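Long-range contacts in ABC transporter ATP-binding protein (Leptospira interrogans serovar Copenhageni, PDB 4HZI), which probably binds and hydrolyses ATP as the ATPase subunit of an orphan ABC transporter involved in manganese utilization and tolerance: residues S33-E38 / V53-K58; I57-H62 / K224-Y229; L79-I84 / D105-I110; Y241-L246 / I253-I258. One frame throughout, in Å; residues are numbered along the deposited sequence.

Interaction 1 (S33-E38 / V53-K58); sequences SLLSLE and VSFEIK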
loop_
_atom_site.group_PDB
_atom_site.type_symbol
_atom_site.label_atom_id
_atom_site.label_comp_id
_atom_site.label_asym_id
_atom_site.label_seq_id
_atom_site.Cartn_x
_atom_site.Cartn_y
_atom_site.Cartn_z
ATOM N N SER A 33 9.094 19.893 -25.845
ATOM C CA SER A 33 8.128 19.807 -24.733
ATOM C C SER A 33 7.089 18.753 -25.131
ATOM O O SER A 33 6.410 18.919 -26.136
ATOM C CB SER A 33 7.439 21.139 -24.512
ATOM O OG SER A 33 6.408 20.985 -23.532
ATOM N N LEU A 34 6.975 17.669 -24.377
ATOM C CA LEU A 34 6.099 16.550 -24.785
ATOM C C LEU A 34 4.714 16.696 -24.083
ATOM O O LEU A 34 3.706 16.609 -24.709
ATOM C CB LEU A 34 6.748 15.198 -24.461
ATOM C CG LEU A 34 6.050 13.964 -25.019
ATOM C CD1 LEU A 34 7.047 12.827 -25.326
ATOM C CD2 LEU A 34 5.009 13.501 -24.020
ATOM N N LEU A 35 4.716 16.875 -22.783
ATOM C CA LEU A 35 3.481 17.152 -22.015
ATOM C C LEU A 35 3.633 18.487 -21.288
ATOM O O LEU A 35 4.647 18.751 -20.607
ATOM C CB LEU A 35 3.226 16.063 -21.004
ATOM C CG LEU A 35 1.954 16.263 -20.155
ATOM C CD1 LEU A 35 0.725 16.138 -21.040
ATOM C CD2 LEU A 35 1.859 15.317 -18.989
ATOM N N SER A 36 2.630 19.351 -21.415
ATOM C CA SER A 36 2.667 20.586 -20.664
ATOM C C SER A 36 1.289 20.927 -20.124
ATOM O O SER A 36 0.305 20.798 -20.840
ATOM C CB SER A 36 3.194 21.752 -21.453
ATOM O OG SER A 36 2.420 22.037 -22.557
ATOM N N LEU A 37 1.278 21.305 -18.859
ATOM C CA LEU A 37 0.077 21.804 -18.186
ATOM C C LEU A 37 0.398 23.217 -17.720
ATOM O O LEU A 37 1.423 23.452 -17.067
ATOM C CB LEU A 37 -0.257 20.959 -16.991
ATOM C CG LEU A 37 -0.937 19.617 -17.281
ATOM C CD1 LEU A 37 0.011 18.615 -17.939
ATOM C CD2 LEU A 37 -1.512 19.037 -16.030
ATOM N N GLU A 38 -0.462 24.151 -18.081
ATOM C CA GLU A 38 -0.328 25.548 -17.632
ATOM C C GLU A 38 -1.627 25.989 -16.921
ATOM O O GLU A 38 -2.670 26.076 -17.568
ATOM C CB GLU A 38 -0.102 26.432 -18.847
ATOM C CG GLU A 38 1.185 26.099 -19.582
ATOM C CD GLU A 38 1.469 27.045 -20.739
ATOM O OE1 GLU A 38 0.625 27.169 -21.653
ATOM O OE2 GLU A 38 2.551 27.652 -20.734
ATOM N N VAL A 53 -2.625 23.907 -11.729
ATOM C CA VAL A 53 -1.523 22.925 -11.788
ATOM C C VAL A 53 -0.666 23.215 -13.016
ATOM O O VAL A 53 -1.139 23.309 -14.136
ATOM C CB VAL A 53 -2.099 21.483 -11.823
ATOM C CG1 VAL A 53 -1.005 20.440 -12.125
ATOM C CG2 VAL A 53 -2.702 21.152 -10.500
ATOM N N SER A 54 0.636 23.403 -12.766
ATOM C CA SER A 54 1.569 23.683 -13.830
ATOM C C SER A 54 2.822 22.800 -13.694
ATOM O O SER A 54 3.443 22.709 -12.627
ATOM C CB SER A 54 1.971 25.165 -13.766
ATOM O OG SER A 54 0.877 25.998 -14.131
ATOM N N PHE A 55 3.160 22.137 -14.784
ATOM C CA PHE A 55 4.411 21.429 -14.901
ATOM C C PHE A 55 4.629 21.010 -16.346
ATOM O O PHE A 55 3.766 21.182 -17.204
ATOM C CB PHE A 55 4.522 20.249 -13.926
ATOM C CG PHE A 55 3.593 19.093 -14.192
ATOM C CD1 PHE A 55 3.970 17.994 -15.006
ATOM C CD2 PHE A 55 2.361 19.052 -13.540
ATOM C CE1 PHE A 55 3.106 16.915 -15.174
ATOM C CE2 PHE A 55 1.498 17.961 -13.716
ATOM C CZ PHE A 55 1.876 16.899 -14.516
ATOM N N GLU A 56 5.788 20.445 -16.648
ATOM C CA GLU A 56 5.974 19.953 -18.012
ATOM C C GLU A 56 6.968 18.800 -18.043
ATOM O O GLU A 56 7.754 18.672 -17.120
ATOM C CB GLU A 56 6.383 21.061 -18.964
ATOM C CG GLU A 56 7.761 21.624 -18.815
ATOM C CD GLU A 56 8.526 21.665 -20.154
ATOM O OE1 GLU A 56 7.928 21.511 -21.271
ATOM O OE2 GLU A 56 9.763 21.844 -20.086
ATOM N N ILE A 57 6.845 17.940 -19.052
ATOM C CA ILE A 57 7.738 16.783 -19.180
ATOM C C ILE A 57 8.246 16.855 -20.619
ATOM O O ILE A 57 7.469 16.954 -21.576
ATOM C CB ILE A 57 7.008 15.420 -18.947
ATOM C CG1 ILE A 57 6.297 15.387 -17.587
ATOM C CG2 ILE A 57 7.991 14.253 -19.122
ATOM C CD1 ILE A 57 5.432 14.162 -17.346
ATOM N N LYS A 58 9.572 16.821 -20.781
ATOM C CA LYS A 58 10.158 16.837 -22.120
ATOM C C LYS A 58 10.383 15.412 -22.587
ATOM O O LYS A 58 10.385 14.465 -21.782
ATOM C CB LYS A 58 11.486 17.577 -22.075
ATOM C CG LYS A 58 11.364 18.974 -21.488
ATOM C CD LYS A 58 12.348 19.906 -22.142
ATOM C CE LYS A 58 12.227 21.319 -21.606
ATOM N NZ LYS A 58 12.504 21.351 -20.152
#
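A classic beta bulge breaks the antiparallel pairing of 33-38 with 53-58, the edge of the antiparallel sheet in this ABC-type ATPase domain. Leu34 and Leu35 both turn their amides to the carbonyl of Ile57, so one oxygen is gripped twice: Leu34 N to Ile57 O is 2.9 Å and bent (146° at the hydrogen), while Leu35 N to Ile57 O is 3.0 Å and straighter at 169°. Ile57 N answers to Leu35 O at 2.8 Å. Past the bulge the pairing is regular, with Leu37 N to Phe55 O (3.0 Å) almost linear and the return bond from Phe55 N to Leu37 O longer and more bent.

On one face, Leu35, Leu37, Phe55 and Ile57 lie together. Leu37 runs alongside Phe55, with Leu37 CD2 3.9 Å from Phe55 CE2, and Leu37 CD1 rides above the rim of the ring. The same CD2 also reaches CG1 of Val53, and Leu35 CD2 lies 4.1 Å from Ile57 CD1. Leu76 of helix 73-80 packs on Leu37 and Phe55, closing over this apolar layer.

Glu56 and Ser36 lie on the other face, and the polar ends of Ser33 and Lys58 reach the Glu56 carboxylate. Ser33 OG donates to Glu56 OE1 at 2.8 Å, nearly along the C-O axis; chi1 of 174° swings the hydroxyl to the side of the carbonyl carbon. Lys58 NZ pairs with OE2 in a salt bridge whose hydrogen bond is weak, so each carboxylate oxygen has a partner. The bulged pair forms one edge of the antiparallel beta subdomain that ABC ATPases carry beside their core sheet.

Interaction 2 (I57-H62 / K224-Y229); sequences IKTNEH and KFTSLY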
loop_
_atom_site.group_PDB
_atom_site.type_symbol
_atom_site.label_atom_id
_atom_site.label_comp_id
_atom_site.label_asym_id
_atom_site.label_seq_id
_atom_site.Cartn_x
_atom_site.Cartn_y
_atom_site.Cartn_z
ATOM N N ILE A 57 6.845 17.940 -19.052
ATOM C CA ILE A 57 7.738 16.783 -19.180
ATOM C C ILE A 57 8.246 16.855 -20.619
ATOM O O ILE A 57 7.469 16.954 -21.576
ATOM C CB ILE A 57 7.008 15.420 -18.947
ATOM C CG1 ILE A 57 6.297 15.387 -17.587
ATOM C CG2 ILE A 57 7.991 14.253 -19.122
ATOM C CD1 ILE A 57 5.432 14.162 -17.346
ATOM N N LYS A 58 9.572 16.821 -20.781
ATOM C CA LYS A 58 10.158 16.837 -22.120
ATOM C C LYS A 58 10.383 15.412 -22.587
ATOM O O LYS A 58 10.385 14.465 -21.782
ATOM C CB LYS A 58 11.486 17.577 -22.075
ATOM C CG LYS A 58 11.364 18.974 -21.488
ATOM C CD LYS A 58 12.348 19.906 -22.142
ATOM C CE LYS A 58 12.227 21.319 -21.606
ATOM N NZ LYS A 58 12.504 21.351 -20.152
ATOM N N THR A 59 10.506 15.258 -23.905
ATOM C CA THR A 59 10.855 13.991 -24.516
ATOM C C THR A 59 12.009 13.330 -23.759
ATOM O O THR A 59 13.004 13.965 -23.446
ATOM C CB THR A 59 11.182 14.187 -26.007
ATOM O OG1 THR A 59 10.004 14.656 -26.651
ATOM C CG2 THR A 59 11.546 12.870 -26.655
ATOM N N ASN A 60 11.820 12.062 -23.427
ATOM C CA ASN A 60 12.807 11.243 -22.714
ATOM C C ASN A 60 13.110 11.643 -21.265
ATOM O O ASN A 60 14.075 11.155 -20.649
ATOM C CB ASN A 60 14.093 11.090 -23.579
ATOM C CG ASN A 60 13.808 10.400 -24.905
ATOM O OD1 ASN A 60 12.918 9.557 -25.012
ATOM N ND2 ASN A 60 14.588 10.735 -25.921
ATOM N N GLU A 61 12.264 12.495 -20.676
ATOM C CA GLU A 61 12.303 12.700 -19.251
ATOM C C GLU A 61 11.401 11.703 -18.481
ATOM O O GLU A 61 10.364 11.165 -18.985
ATOM C CB GLU A 61 11.892 14.130 -18.861
ATOM C CG GLU A 61 12.841 15.184 -19.375
ATOM C CD GLU A 61 12.545 16.546 -18.785
ATOM O OE1 GLU A 61 11.334 16.840 -18.534
ATOM O OE2 GLU A 61 13.529 17.314 -18.594
ATOM N N HIS A 62 11.811 11.465 -17.253
ATOM C CA HIS A 62 11.086 10.602 -16.337
ATOM C C HIS A 62 10.760 11.498 -15.120
ATOM O O HIS A 62 11.640 11.936 -14.380
ATOM C CB HIS A 62 11.949 9.371 -16.015
ATOM C CG HIS A 62 12.176 8.526 -17.217
ATOM N ND1 HIS A 62 11.155 7.808 -17.824
ATOM C CD2 HIS A 62 13.264 8.392 -18.026
ATOM C CE1 HIS A 62 11.626 7.209 -18.906
ATOM N NE2 HIS A 62 12.904 7.545 -19.049
ATOM N N LYS A 224 15.390 4.431 -24.695
ATOM C CA LYS A 224 14.890 5.730 -24.237
ATOM C C LYS A 224 13.341 5.757 -24.304
ATOM O O LYS A 224 12.739 5.218 -25.250
ATOM C CB LYS A 224 15.494 6.876 -25.049
ATOM C CG LYS A 224 16.917 7.231 -24.635
ATOM C CD LYS A 224 17.459 8.381 -25.469
ATOM C CE LYS A 224 18.928 8.638 -25.195
ATOM N NZ LYS A 224 19.286 8.676 -23.740
ATOM N N PHE A 225 12.707 6.352 -23.278
ATOM C CA PHE A 225 11.235 6.537 -23.249
ATOM C C PHE A 225 10.856 7.697 -22.307
ATOM O O PHE A 225 11.743 8.333 -21.731
ATOM C CB PHE A 225 10.474 5.239 -22.901
ATOM C CG PHE A 225 10.608 4.756 -21.461
ATOM C CD1 PHE A 225 11.794 4.256 -20.959
ATOM C CD2 PHE A 225 9.502 4.757 -20.604
ATOM C CE1 PHE A 225 11.873 3.758 -19.673
ATOM C CE2 PHE A 225 9.584 4.287 -19.305
ATOM C CZ PHE A 225 10.775 3.817 -18.808
ATOM N N THR A 226 9.578 8.044 -22.286
ATOM C CA THR A 226 9.110 9.223 -21.507
ATOM C C THR A 226 8.037 8.709 -20.548
ATOM O O THR A 226 7.172 7.931 -20.963
ATOM C CB THR A 226 8.508 10.329 -22.401
ATOM O OG1 THR A 226 9.444 10.702 -23.415
ATOM C CG2 THR A 226 8.227 11.584 -21.588
ATOM N N SER A 227 8.089 9.137 -19.294
ATOM C CA SER A 227 7.146 8.645 -18.310
ATOM C C SER A 227 6.792 9.590 -17.188
ATOM O O SER A 227 7.558 10.468 -16.829
ATOM C CB SER A 227 7.613 7.299 -17.738
ATOM O OG SER A 227 8.627 7.431 -16.800
ATOM N N LEU A 228 5.637 9.296 -16.603
ATOM C CA LEU A 228 5.116 9.957 -15.427
ATOM C C LEU A 228 4.736 8.878 -14.452
ATOM O O LEU A 228 3.920 8.063 -14.742
ATOM C CB LEU A 228 3.875 10.791 -15.773
ATOM C CG LEU A 228 3.162 11.492 -14.630
ATOM C CD1 LEU A 228 4.042 12.519 -13.939
ATOM C CD2 LEU A 228 1.907 12.209 -15.134
ATOM N N TYR A 229 5.365 8.877 -13.308
ATOM C CA TYR A 229 5.225 7.864 -12.271
ATOM C C TYR A 229 4.496 8.495 -11.107
ATOM O O TYR A 229 4.955 9.488 -10.516
ATOM C CB TYR A 229 6.608 7.419 -11.845
ATOM C CG TYR A 229 6.717 6.188 -10.971
ATOM C CD1 TYR A 229 6.544 6.263 -9.582
ATOM C CD2 TYR A 229 7.036 4.939 -11.515
ATOM C CE1 TYR A 229 6.680 5.132 -8.786
ATOM C CE2 TYR A 229 7.177 3.817 -10.713
ATOM C CZ TYR A 229 6.964 3.908 -9.365
ATOM O OH TYR A 229 7.100 2.793 -8.583
HETATM O O HOH W 1 14.731 7.090 -21.123
#
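The chain makes a type II beta turn from Lys58 to Glu61 and then enters the mixed core sheet, where His62 pairs in parallel with Ser227; Ser227 N donates to Glu61 O at 3.1 Å. This is where the antiparallel subdomain hands over to the central sheet of the ABC ATPase fold. At the turn, the backbone N-H of Asn60 donates to the hydroxyl of Thr226, Asn60 N to Thr226 OG1 2.7 Å, while CG2 of Thr226 lies against Ile57 CG2 at 3.6 Å, the two side chains passing in opposite directions. Further in, the side chains of Ile57 and Leu228 cross at about a right angle, CD1 to CD1 4.0 Å.

His62 carries the rest. Its ring stands edge-on to the face of Phe225, the planes 61° apart, with CE1 over the centre of the phenyl ring. Phe225 gets there with CG between its backbone N and carbonyl carbon (chi1 70°), which folds the ring back towards the histidine. Both imidazole nitrogens are occupied, which fixes the ring's rotation. His62 NE2 is hydrogen-bonded to a water at 2.8 Å; the same water accepts from Phe225 N. His62 ND1 lies 2.8 Å from Ser227 OG in an almost straight hydrogen bond, the hydroxyl sitting near the imidazole plane.

Interaction 3 (L79-I84 / D105-I110); sequences LIYGMI and DLRKRI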
loop_
_atom_site.group_PDB
_atom_site.type_symbol
_atom_site.label_atom_id
_atom_site.label_comp_id
_atom_site.label_asym_id
_atom_site.label_seq_id
_atom_site.Cartn_x
_atom_site.Cartn_y
_atom_site.Cartn_z
ATOM N N LEU A 79 -7.446 13.558 -16.089
ATOM C CA LEU A 79 -7.416 14.720 -16.915
ATOM C C LEU A 79 -6.353 14.558 -17.985
ATOM O O LEU A 79 -6.595 14.795 -19.164
ATOM C CB LEU A 79 -7.195 15.933 -16.020
ATOM C CG LEU A 79 -7.456 17.294 -16.640
ATOM C CD1 LEU A 79 -7.759 18.341 -15.590
ATOM C CD2 LEU A 79 -6.263 17.735 -17.488
ATOM N N ILE A 80 -5.150 14.101 -17.591
ATOM C CA ILE A 80 -4.115 13.837 -18.613
ATOM C C ILE A 80 -4.545 12.773 -19.663
ATOM O O ILE A 80 -4.202 12.885 -20.836
ATOM C CB ILE A 80 -2.770 13.485 -17.923
ATOM C CG1 ILE A 80 -2.260 14.692 -17.138
ATOM C CG2 ILE A 80 -1.715 13.038 -18.929
ATOM C CD1 ILE A 80 -1.145 14.441 -16.159
ATOM N N TYR A 81 -5.385 11.815 -19.272
ATOM C CA TYR A 81 -5.830 10.758 -20.163
ATOM C C TYR A 81 -7.112 11.126 -20.914
ATOM O O TYR A 81 -7.692 10.288 -21.617
ATOM C CB TYR A 81 -5.998 9.457 -19.370
ATOM C CG TYR A 81 -5.966 8.181 -20.194
ATOM C CD1 TYR A 81 -4.931 7.920 -21.089
ATOM C CD2 TYR A 81 -6.980 7.230 -20.078
ATOM C CE1 TYR A 81 -4.909 6.739 -21.855
ATOM C CE2 TYR A 81 -6.939 6.046 -20.804
ATOM C CZ TYR A 81 -5.909 5.808 -21.695
ATOM O OH TYR A 81 -5.903 4.635 -22.439
ATOM N N GLY A 82 -7.552 12.370 -20.784
ATOM C CA GLY A 82 -8.728 12.888 -21.519
ATOM C C GLY A 82 -10.083 12.391 -21.018
ATOM O O GLY A 82 -11.074 12.375 -21.792
ATOM N N MET A 83 -10.146 11.974 -19.755
ATOM C CA MET A 83 -11.384 11.403 -19.175
ATOM C C MET A 83 -12.266 12.479 -18.547
ATOM O O MET A 83 -13.487 12.291 -18.422
ATOM C CB MET A 83 -11.110 10.319 -18.126
ATOM C CG MET A 83 -10.466 9.021 -18.602
ATOM S SD MET A 83 -11.586 7.765 -19.287
ATOM C CE MET A 83 -12.773 7.593 -17.955
ATOM N N ILE A 84 -11.638 13.571 -18.115
ATOM C CA ILE A 84 -12.303 14.769 -17.633
ATOM C C ILE A 84 -11.655 15.977 -18.254
ATOM O O ILE A 84 -10.463 15.958 -18.633
ATOM C CB ILE A 84 -12.242 14.937 -16.098
ATOM C CG1 ILE A 84 -10.798 15.055 -15.627
ATOM C CG2 ILE A 84 -12.949 13.791 -15.412
ATOM C CD1 ILE A 84 -10.683 15.293 -14.126
ATOM N N ASP A 105 -7.625 9.570 -30.192
ATOM C CA ASP A 105 -6.280 9.625 -30.768
ATOM C C ASP A 105 -5.268 9.945 -29.696
ATOM O O ASP A 105 -4.166 9.382 -29.673
ATOM C CB ASP A 105 -6.210 10.633 -31.904
ATOM C CG ASP A 105 -6.991 10.176 -33.128
ATOM O OD1 ASP A 105 -7.171 8.959 -33.318
ATOM O OD2 ASP A 105 -7.450 11.040 -33.887
ATOM N N LEU A 106 -5.649 10.828 -28.781
ATOM C CA LEU A 106 -4.830 11.093 -27.592
ATOM C C LEU A 106 -4.500 9.804 -26.864
ATOM O O LEU A 106 -3.337 9.499 -26.649
ATOM C CB LEU A 106 -5.576 12.021 -26.653
ATOM C CG LEU A 106 -4.851 12.379 -25.379
ATOM C CD1 LEU A 106 -3.860 13.481 -25.732
ATOM C CD2 LEU A 106 -5.845 12.826 -24.304
ATOM N N ARG A 107 -5.516 9.022 -26.531
ATOM C CA ARG A 107 -5.331 7.776 -25.784
ATOM C C ARG A 107 -4.491 6.691 -26.455
ATOM O O ARG A 107 -3.806 5.931 -25.783
ATOM C CB ARG A 107 -6.684 7.231 -25.351
ATOM C CG ARG A 107 -7.417 8.225 -24.453
ATOM C CD ARG A 107 -8.249 7.573 -23.367
ATOM N NE ARG A 107 -9.680 7.691 -23.614
ATOM C CZ ARG A 107 -10.535 8.425 -22.910
ATOM N NH1 ARG A 107 -10.140 9.140 -21.870
ATOM N NH2 ARG A 107 -11.816 8.430 -23.247
ATOM N N LYS A 108 -4.535 6.608 -27.770
ATOM C CA LYS A 108 -3.616 5.740 -28.512
ATOM C C LYS A 108 -2.172 6.152 -28.239
ATOM O O LYS A 108 -1.276 5.318 -28.187
ATOM C CB LYS A 108 -3.921 5.825 -30.013
ATOM C CG LYS A 108 -2.883 5.168 -30.911
ATOM C CD LYS A 108 -3.363 5.070 -32.358
ATOM C CE LYS A 108 -2.571 4.018 -33.135
ATOM N NZ LYS A 108 -2.766 4.132 -34.609
ATOM N N ARG A 109 -1.943 7.446 -28.052
ATOM C CA ARG A 109 -0.587 7.980 -27.805
ATOM C C ARG A 109 -0.043 8.008 -26.350
ATOM O O ARG A 109 1.130 8.344 -26.124
ATOM C CB ARG A 109 -0.491 9.360 -28.421
ATOM C CG ARG A 109 -0.933 9.342 -29.891
ATOM C CD ARG A 109 -1.198 10.738 -30.387
ATOM N NE ARG A 109 -0.018 11.587 -30.262
ATOM C CZ ARG A 109 -0.006 12.882 -30.564
ATOM N NH1 ARG A 109 -1.118 13.473 -31.017
ATOM N NH2 ARG A 109 1.113 13.584 -30.423
ATOM N N ILE A 110 -0.878 7.675 -25.383
ATOM C CA ILE A 110 -0.508 7.652 -23.973
ATOM C C ILE A 110 -0.728 6.254 -23.423
ATOM O O ILE A 110 -1.871 5.783 -23.382
ATOM C CB ILE A 110 -1.342 8.633 -23.157
ATOM C CG1 ILE A 110 -1.191 10.059 -23.699
ATOM C CG2 ILE A 110 -0.917 8.577 -21.694
ATOM C CD1 ILE A 110 -1.959 11.126 -22.885
HETATM O O HOH W 2 -3.785 4.030 -23.849
#
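A Schellman motif closes helix 73-80, the helix whose first turn carries the end of a probable Walker A P-loop, and the chain leaving it packs against the end of helix 103-108. Gly82, with its positive phi, is the C-prime residue of the motif: its N bonds to Leu79 O, and Met83 N to Asn78 O. The turn brings the carbonyl of Tyr81 towards Arg107, whose NH1 donates to Tyr81 O at 2.7 Å. That bond is bent, 139° at the hydrogen, and the oxygen sits off the guanidinium plane.

Bends at chi2 and chi3 carry the arginine across the tyrosine at about a right angle. Its CD methylene lies over one face of the Tyr81 ring in a CH-pi contact, 3.4 Å from the centroid, displaced to the rim nearest CE2. Beyond the ring, the sulfur of Met83 lies 3.3 Å from Arg107 NH1, so this nitrogen is bordered by both the carbonyl and the thioether.

On the inner side aliphatic groups pack on the helix end. Leu106 CD2 packs against the backbone at Ile80 and Gly82, and Ile110 CD1 comes within 3.5 Å of Ile80 O, an oxygen that accepts a hydrogen bond from Tyr98. Ile110 CG2 lies 4.1 Å from Tyr81 CD1. At the far end of the phenol, a water in the ring plane sits 2.6 Å from Tyr81 OH and is hydrogen-bonded to Ile110 O at a similar distance.

Interaction 4 (Y241-L246 / I253-I258); sequences YSKAVL and IHFGPI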
loop_
_atom_site.group_PDB
_atom_site.type_symbol
_atom_site.label_atom_id
_atom_site.label_comp_id
_atom_site.label_asym_id
_atom_site.label_seq_id
_atom_site.Cartn_x
_atom_site.Cartn_y
_atom_site.Cartn_z
ATOM N N TYR A 241 14.308 8.453 -12.322
ATOM C CA TYR A 241 13.411 9.621 -12.223
ATOM C C TYR A 241 14.216 10.850 -11.866
ATOM O O TYR A 241 14.866 10.923 -10.819
ATOM C CB TYR A 241 12.234 9.345 -11.243
ATOM C CG TYR A 241 11.242 8.514 -12.000
ATOM C CD1 TYR A 241 10.322 9.099 -12.866
ATOM C CD2 TYR A 241 11.300 7.116 -11.950
ATOM C CE1 TYR A 241 9.495 8.309 -13.666
ATOM C CE2 TYR A 241 10.483 6.333 -12.753
ATOM C CZ TYR A 241 9.590 6.897 -13.597
ATOM O OH TYR A 241 8.794 6.053 -14.390
ATOM N N SER A 242 14.219 11.818 -12.763
ATOM C CA SER A 242 15.074 12.995 -12.582
ATOM C C SER A 242 14.335 14.299 -12.237
ATOM O O SER A 242 14.967 15.297 -11.879
ATOM C CB SER A 242 15.859 13.214 -13.880
ATOM O OG SER A 242 15.008 13.681 -14.921
ATOM N N LYS A 243 13.013 14.305 -12.374
ATOM C CA LYS A 243 12.169 15.508 -12.149
ATOM C C LYS A 243 11.018 15.069 -11.273
ATOM O O LYS A 243 10.632 13.887 -11.302
ATOM C CB LYS A 243 11.539 15.998 -13.443
ATOM C CG LYS A 243 12.485 16.370 -14.563
ATOM C CD LYS A 243 13.113 17.720 -14.290
ATOM C CE LYS A 243 12.118 18.841 -14.531
ATOM N NZ LYS A 243 12.795 19.991 -15.192
ATOM N N ALA A 244 10.431 16.003 -10.529
ATOM C CA ALA A 244 9.264 15.655 -9.711
ATOM C C ALA A 244 8.312 16.842 -9.644
ATOM O O ALA A 244 8.677 18.024 -9.848
ATOM C CB ALA A 244 9.669 15.239 -8.342
ATOM N N VAL A 245 7.080 16.489 -9.358
ATOM C CA VAL A 245 6.038 17.429 -9.036
ATOM C C VAL A 245 5.486 16.970 -7.685
ATOM O O VAL A 245 5.108 15.790 -7.538
ATOM C CB VAL A 245 4.896 17.325 -10.081
ATOM C CG1 VAL A 245 3.709 18.227 -9.717
ATOM C CG2 VAL A 245 5.368 17.662 -11.468
ATOM N N LEU A 246 5.395 17.870 -6.707
ATOM C CA LEU A 246 4.898 17.550 -5.378
ATOM C C LEU A 246 3.479 18.161 -5.311
ATOM O O LEU A 246 3.305 19.333 -5.661
ATOM C CB LEU A 246 5.748 18.189 -4.284
ATOM C CG LEU A 246 7.236 17.870 -4.256
ATOM C CD1 LEU A 246 7.875 18.562 -3.059
ATOM C CD2 LEU A 246 7.549 16.371 -4.202
ATOM N N ILE A 253 3.165 22.028 -4.884
ATOM C CA ILE A 253 4.013 22.526 -3.762
ATOM C C ILE A 253 5.416 22.892 -4.360
ATOM O O ILE A 253 6.002 23.931 -4.031
ATOM C CB ILE A 253 4.130 21.416 -2.655
ATOM C CG1 ILE A 253 2.837 21.272 -1.851
ATOM C CG2 ILE A 253 5.233 21.656 -1.636
ATOM C CD1 ILE A 253 2.030 22.553 -1.751
ATOM N N HIS A 254 5.915 22.062 -5.275
ATOM C CA HIS A 254 7.173 22.340 -5.992
ATOM C C HIS A 254 7.233 21.468 -7.260
ATOM O O HIS A 254 6.635 20.372 -7.300
ATOM C CB HIS A 254 8.433 22.120 -5.084
ATOM C CG HIS A 254 9.615 22.921 -5.562
ATOM N ND1 HIS A 254 10.602 22.396 -6.369
ATOM C CD2 HIS A 254 9.883 24.246 -5.463
ATOM C CE1 HIS A 254 11.458 23.353 -6.697
ATOM N NE2 HIS A 254 11.035 24.486 -6.175
ATOM N N PHE A 255 7.876 21.992 -8.302
ATOM C CA PHE A 255 8.138 21.281 -9.530
ATOM C C PHE A 255 9.590 21.580 -9.877
ATOM O O PHE A 255 10.017 22.753 -9.863
ATOM C CB PHE A 255 7.232 21.762 -10.674
ATOM C CG PHE A 255 7.704 21.380 -12.058
ATOM C CD1 PHE A 255 7.959 20.048 -12.377
ATOM C CD2 PHE A 255 7.906 22.322 -13.029
ATOM C CE1 PHE A 255 8.427 19.692 -13.622
ATOM C CE2 PHE A 255 8.373 21.968 -14.290
ATOM C CZ PHE A 255 8.621 20.655 -14.591
ATOM N N GLY A 256 10.354 20.540 -10.180
ATOM C CA GLY A 256 11.732 20.750 -10.654
ATOM C C GLY A 256 12.587 19.502 -10.624
ATOM O O GLY A 256 12.071 18.368 -10.535
ATOM N N PRO A 257 13.919 19.678 -10.719
ATOM C CA PRO A 257 14.826 18.537 -10.578
ATOM C C PRO A 257 14.520 17.824 -9.288
ATOM O O PRO A 257 14.292 18.445 -8.262
ATOM C CB PRO A 257 16.238 19.191 -10.528
ATOM C CG PRO A 257 16.070 20.510 -11.217
ATOM C CD PRO A 257 14.643 20.956 -10.875
ATOM N N ILE A 258 14.543 16.505 -9.324
ATOM C CA ILE A 258 14.124 15.746 -8.156
ATOM C C ILE A 258 14.959 16.086 -6.898
ATOM O O ILE A 258 14.443 16.142 -5.822
ATOM C CB ILE A 258 14.076 14.264 -8.489
ATOM C CG1 ILE A 258 13.314 13.475 -7.419
ATOM C CG2 ILE A 258 15.505 13.716 -8.753
ATOM C CD1 ILE A 258 13.023 12.059 -7.892
#
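Val245 CG2 rests 3.6 Å from Phe255 CD1 in the beta hairpin of strands 243-248 and 251-255, at the edge of the mixed core sheet. Phe55 packs on both residues, so this face of the hairpin looks towards the antiparallel sheet. The opposite face holds Ala244 and Leu246: the methyl of Ala244 meets Ile258 CG1 at 4.2 Å, and Leu246 CD1 reaches His254 CB.

Between these faces the backbones pair antiparallel. Ala244 and Gly256 exchange two bonds, Ala244 N to Gly256 O at 2.9 Å and Gly256 N to Ala244 O at 3.0 Å, both met nearly end-on at the carbonyl. Gly256 is extended with positive phi (165°, psi -164°), a conformation open mainly to glycine. Ala244 O also lies at the edge of the Phe255 ring, near its plane.

Outward, the bent chain of Lys243 lays CE beside CE1 and CZ of Phe255, 3.9 Å from each. At the hairpin's open end Pro257 takes the N-cap position of helix 258-261, and the next amide, Ile258 N, donates to Ser242 O at 2.9 Å from well above the carbonyl plane.

In the fold
Interaction 1 and interaction 2 share Ile57 and Lys58, with centres about 11 Å apart: strand 53-58 is paired in the antiparallel sheet in the first, and the chain crosses to the mixed core sheet in the second. Interaction 4, about 13 Å from interaction 2, lies further across that core sheet; the backbones of His62 and Ser242 are hydrogen-bonded, as are the hydroxyls of Ser227 and Tyr241. Phe55 packs on Val245 and Phe255, bridging interactions 1 and 4. Interaction 3 falls between the two halves of interaction 2 in sequence and meets interactions 1 and 2 through Ile80, but stays about 22 Å from interaction 4 between centres. Together they tie both sheets and the helix that starts in the probable P-loop into one ATPase domain.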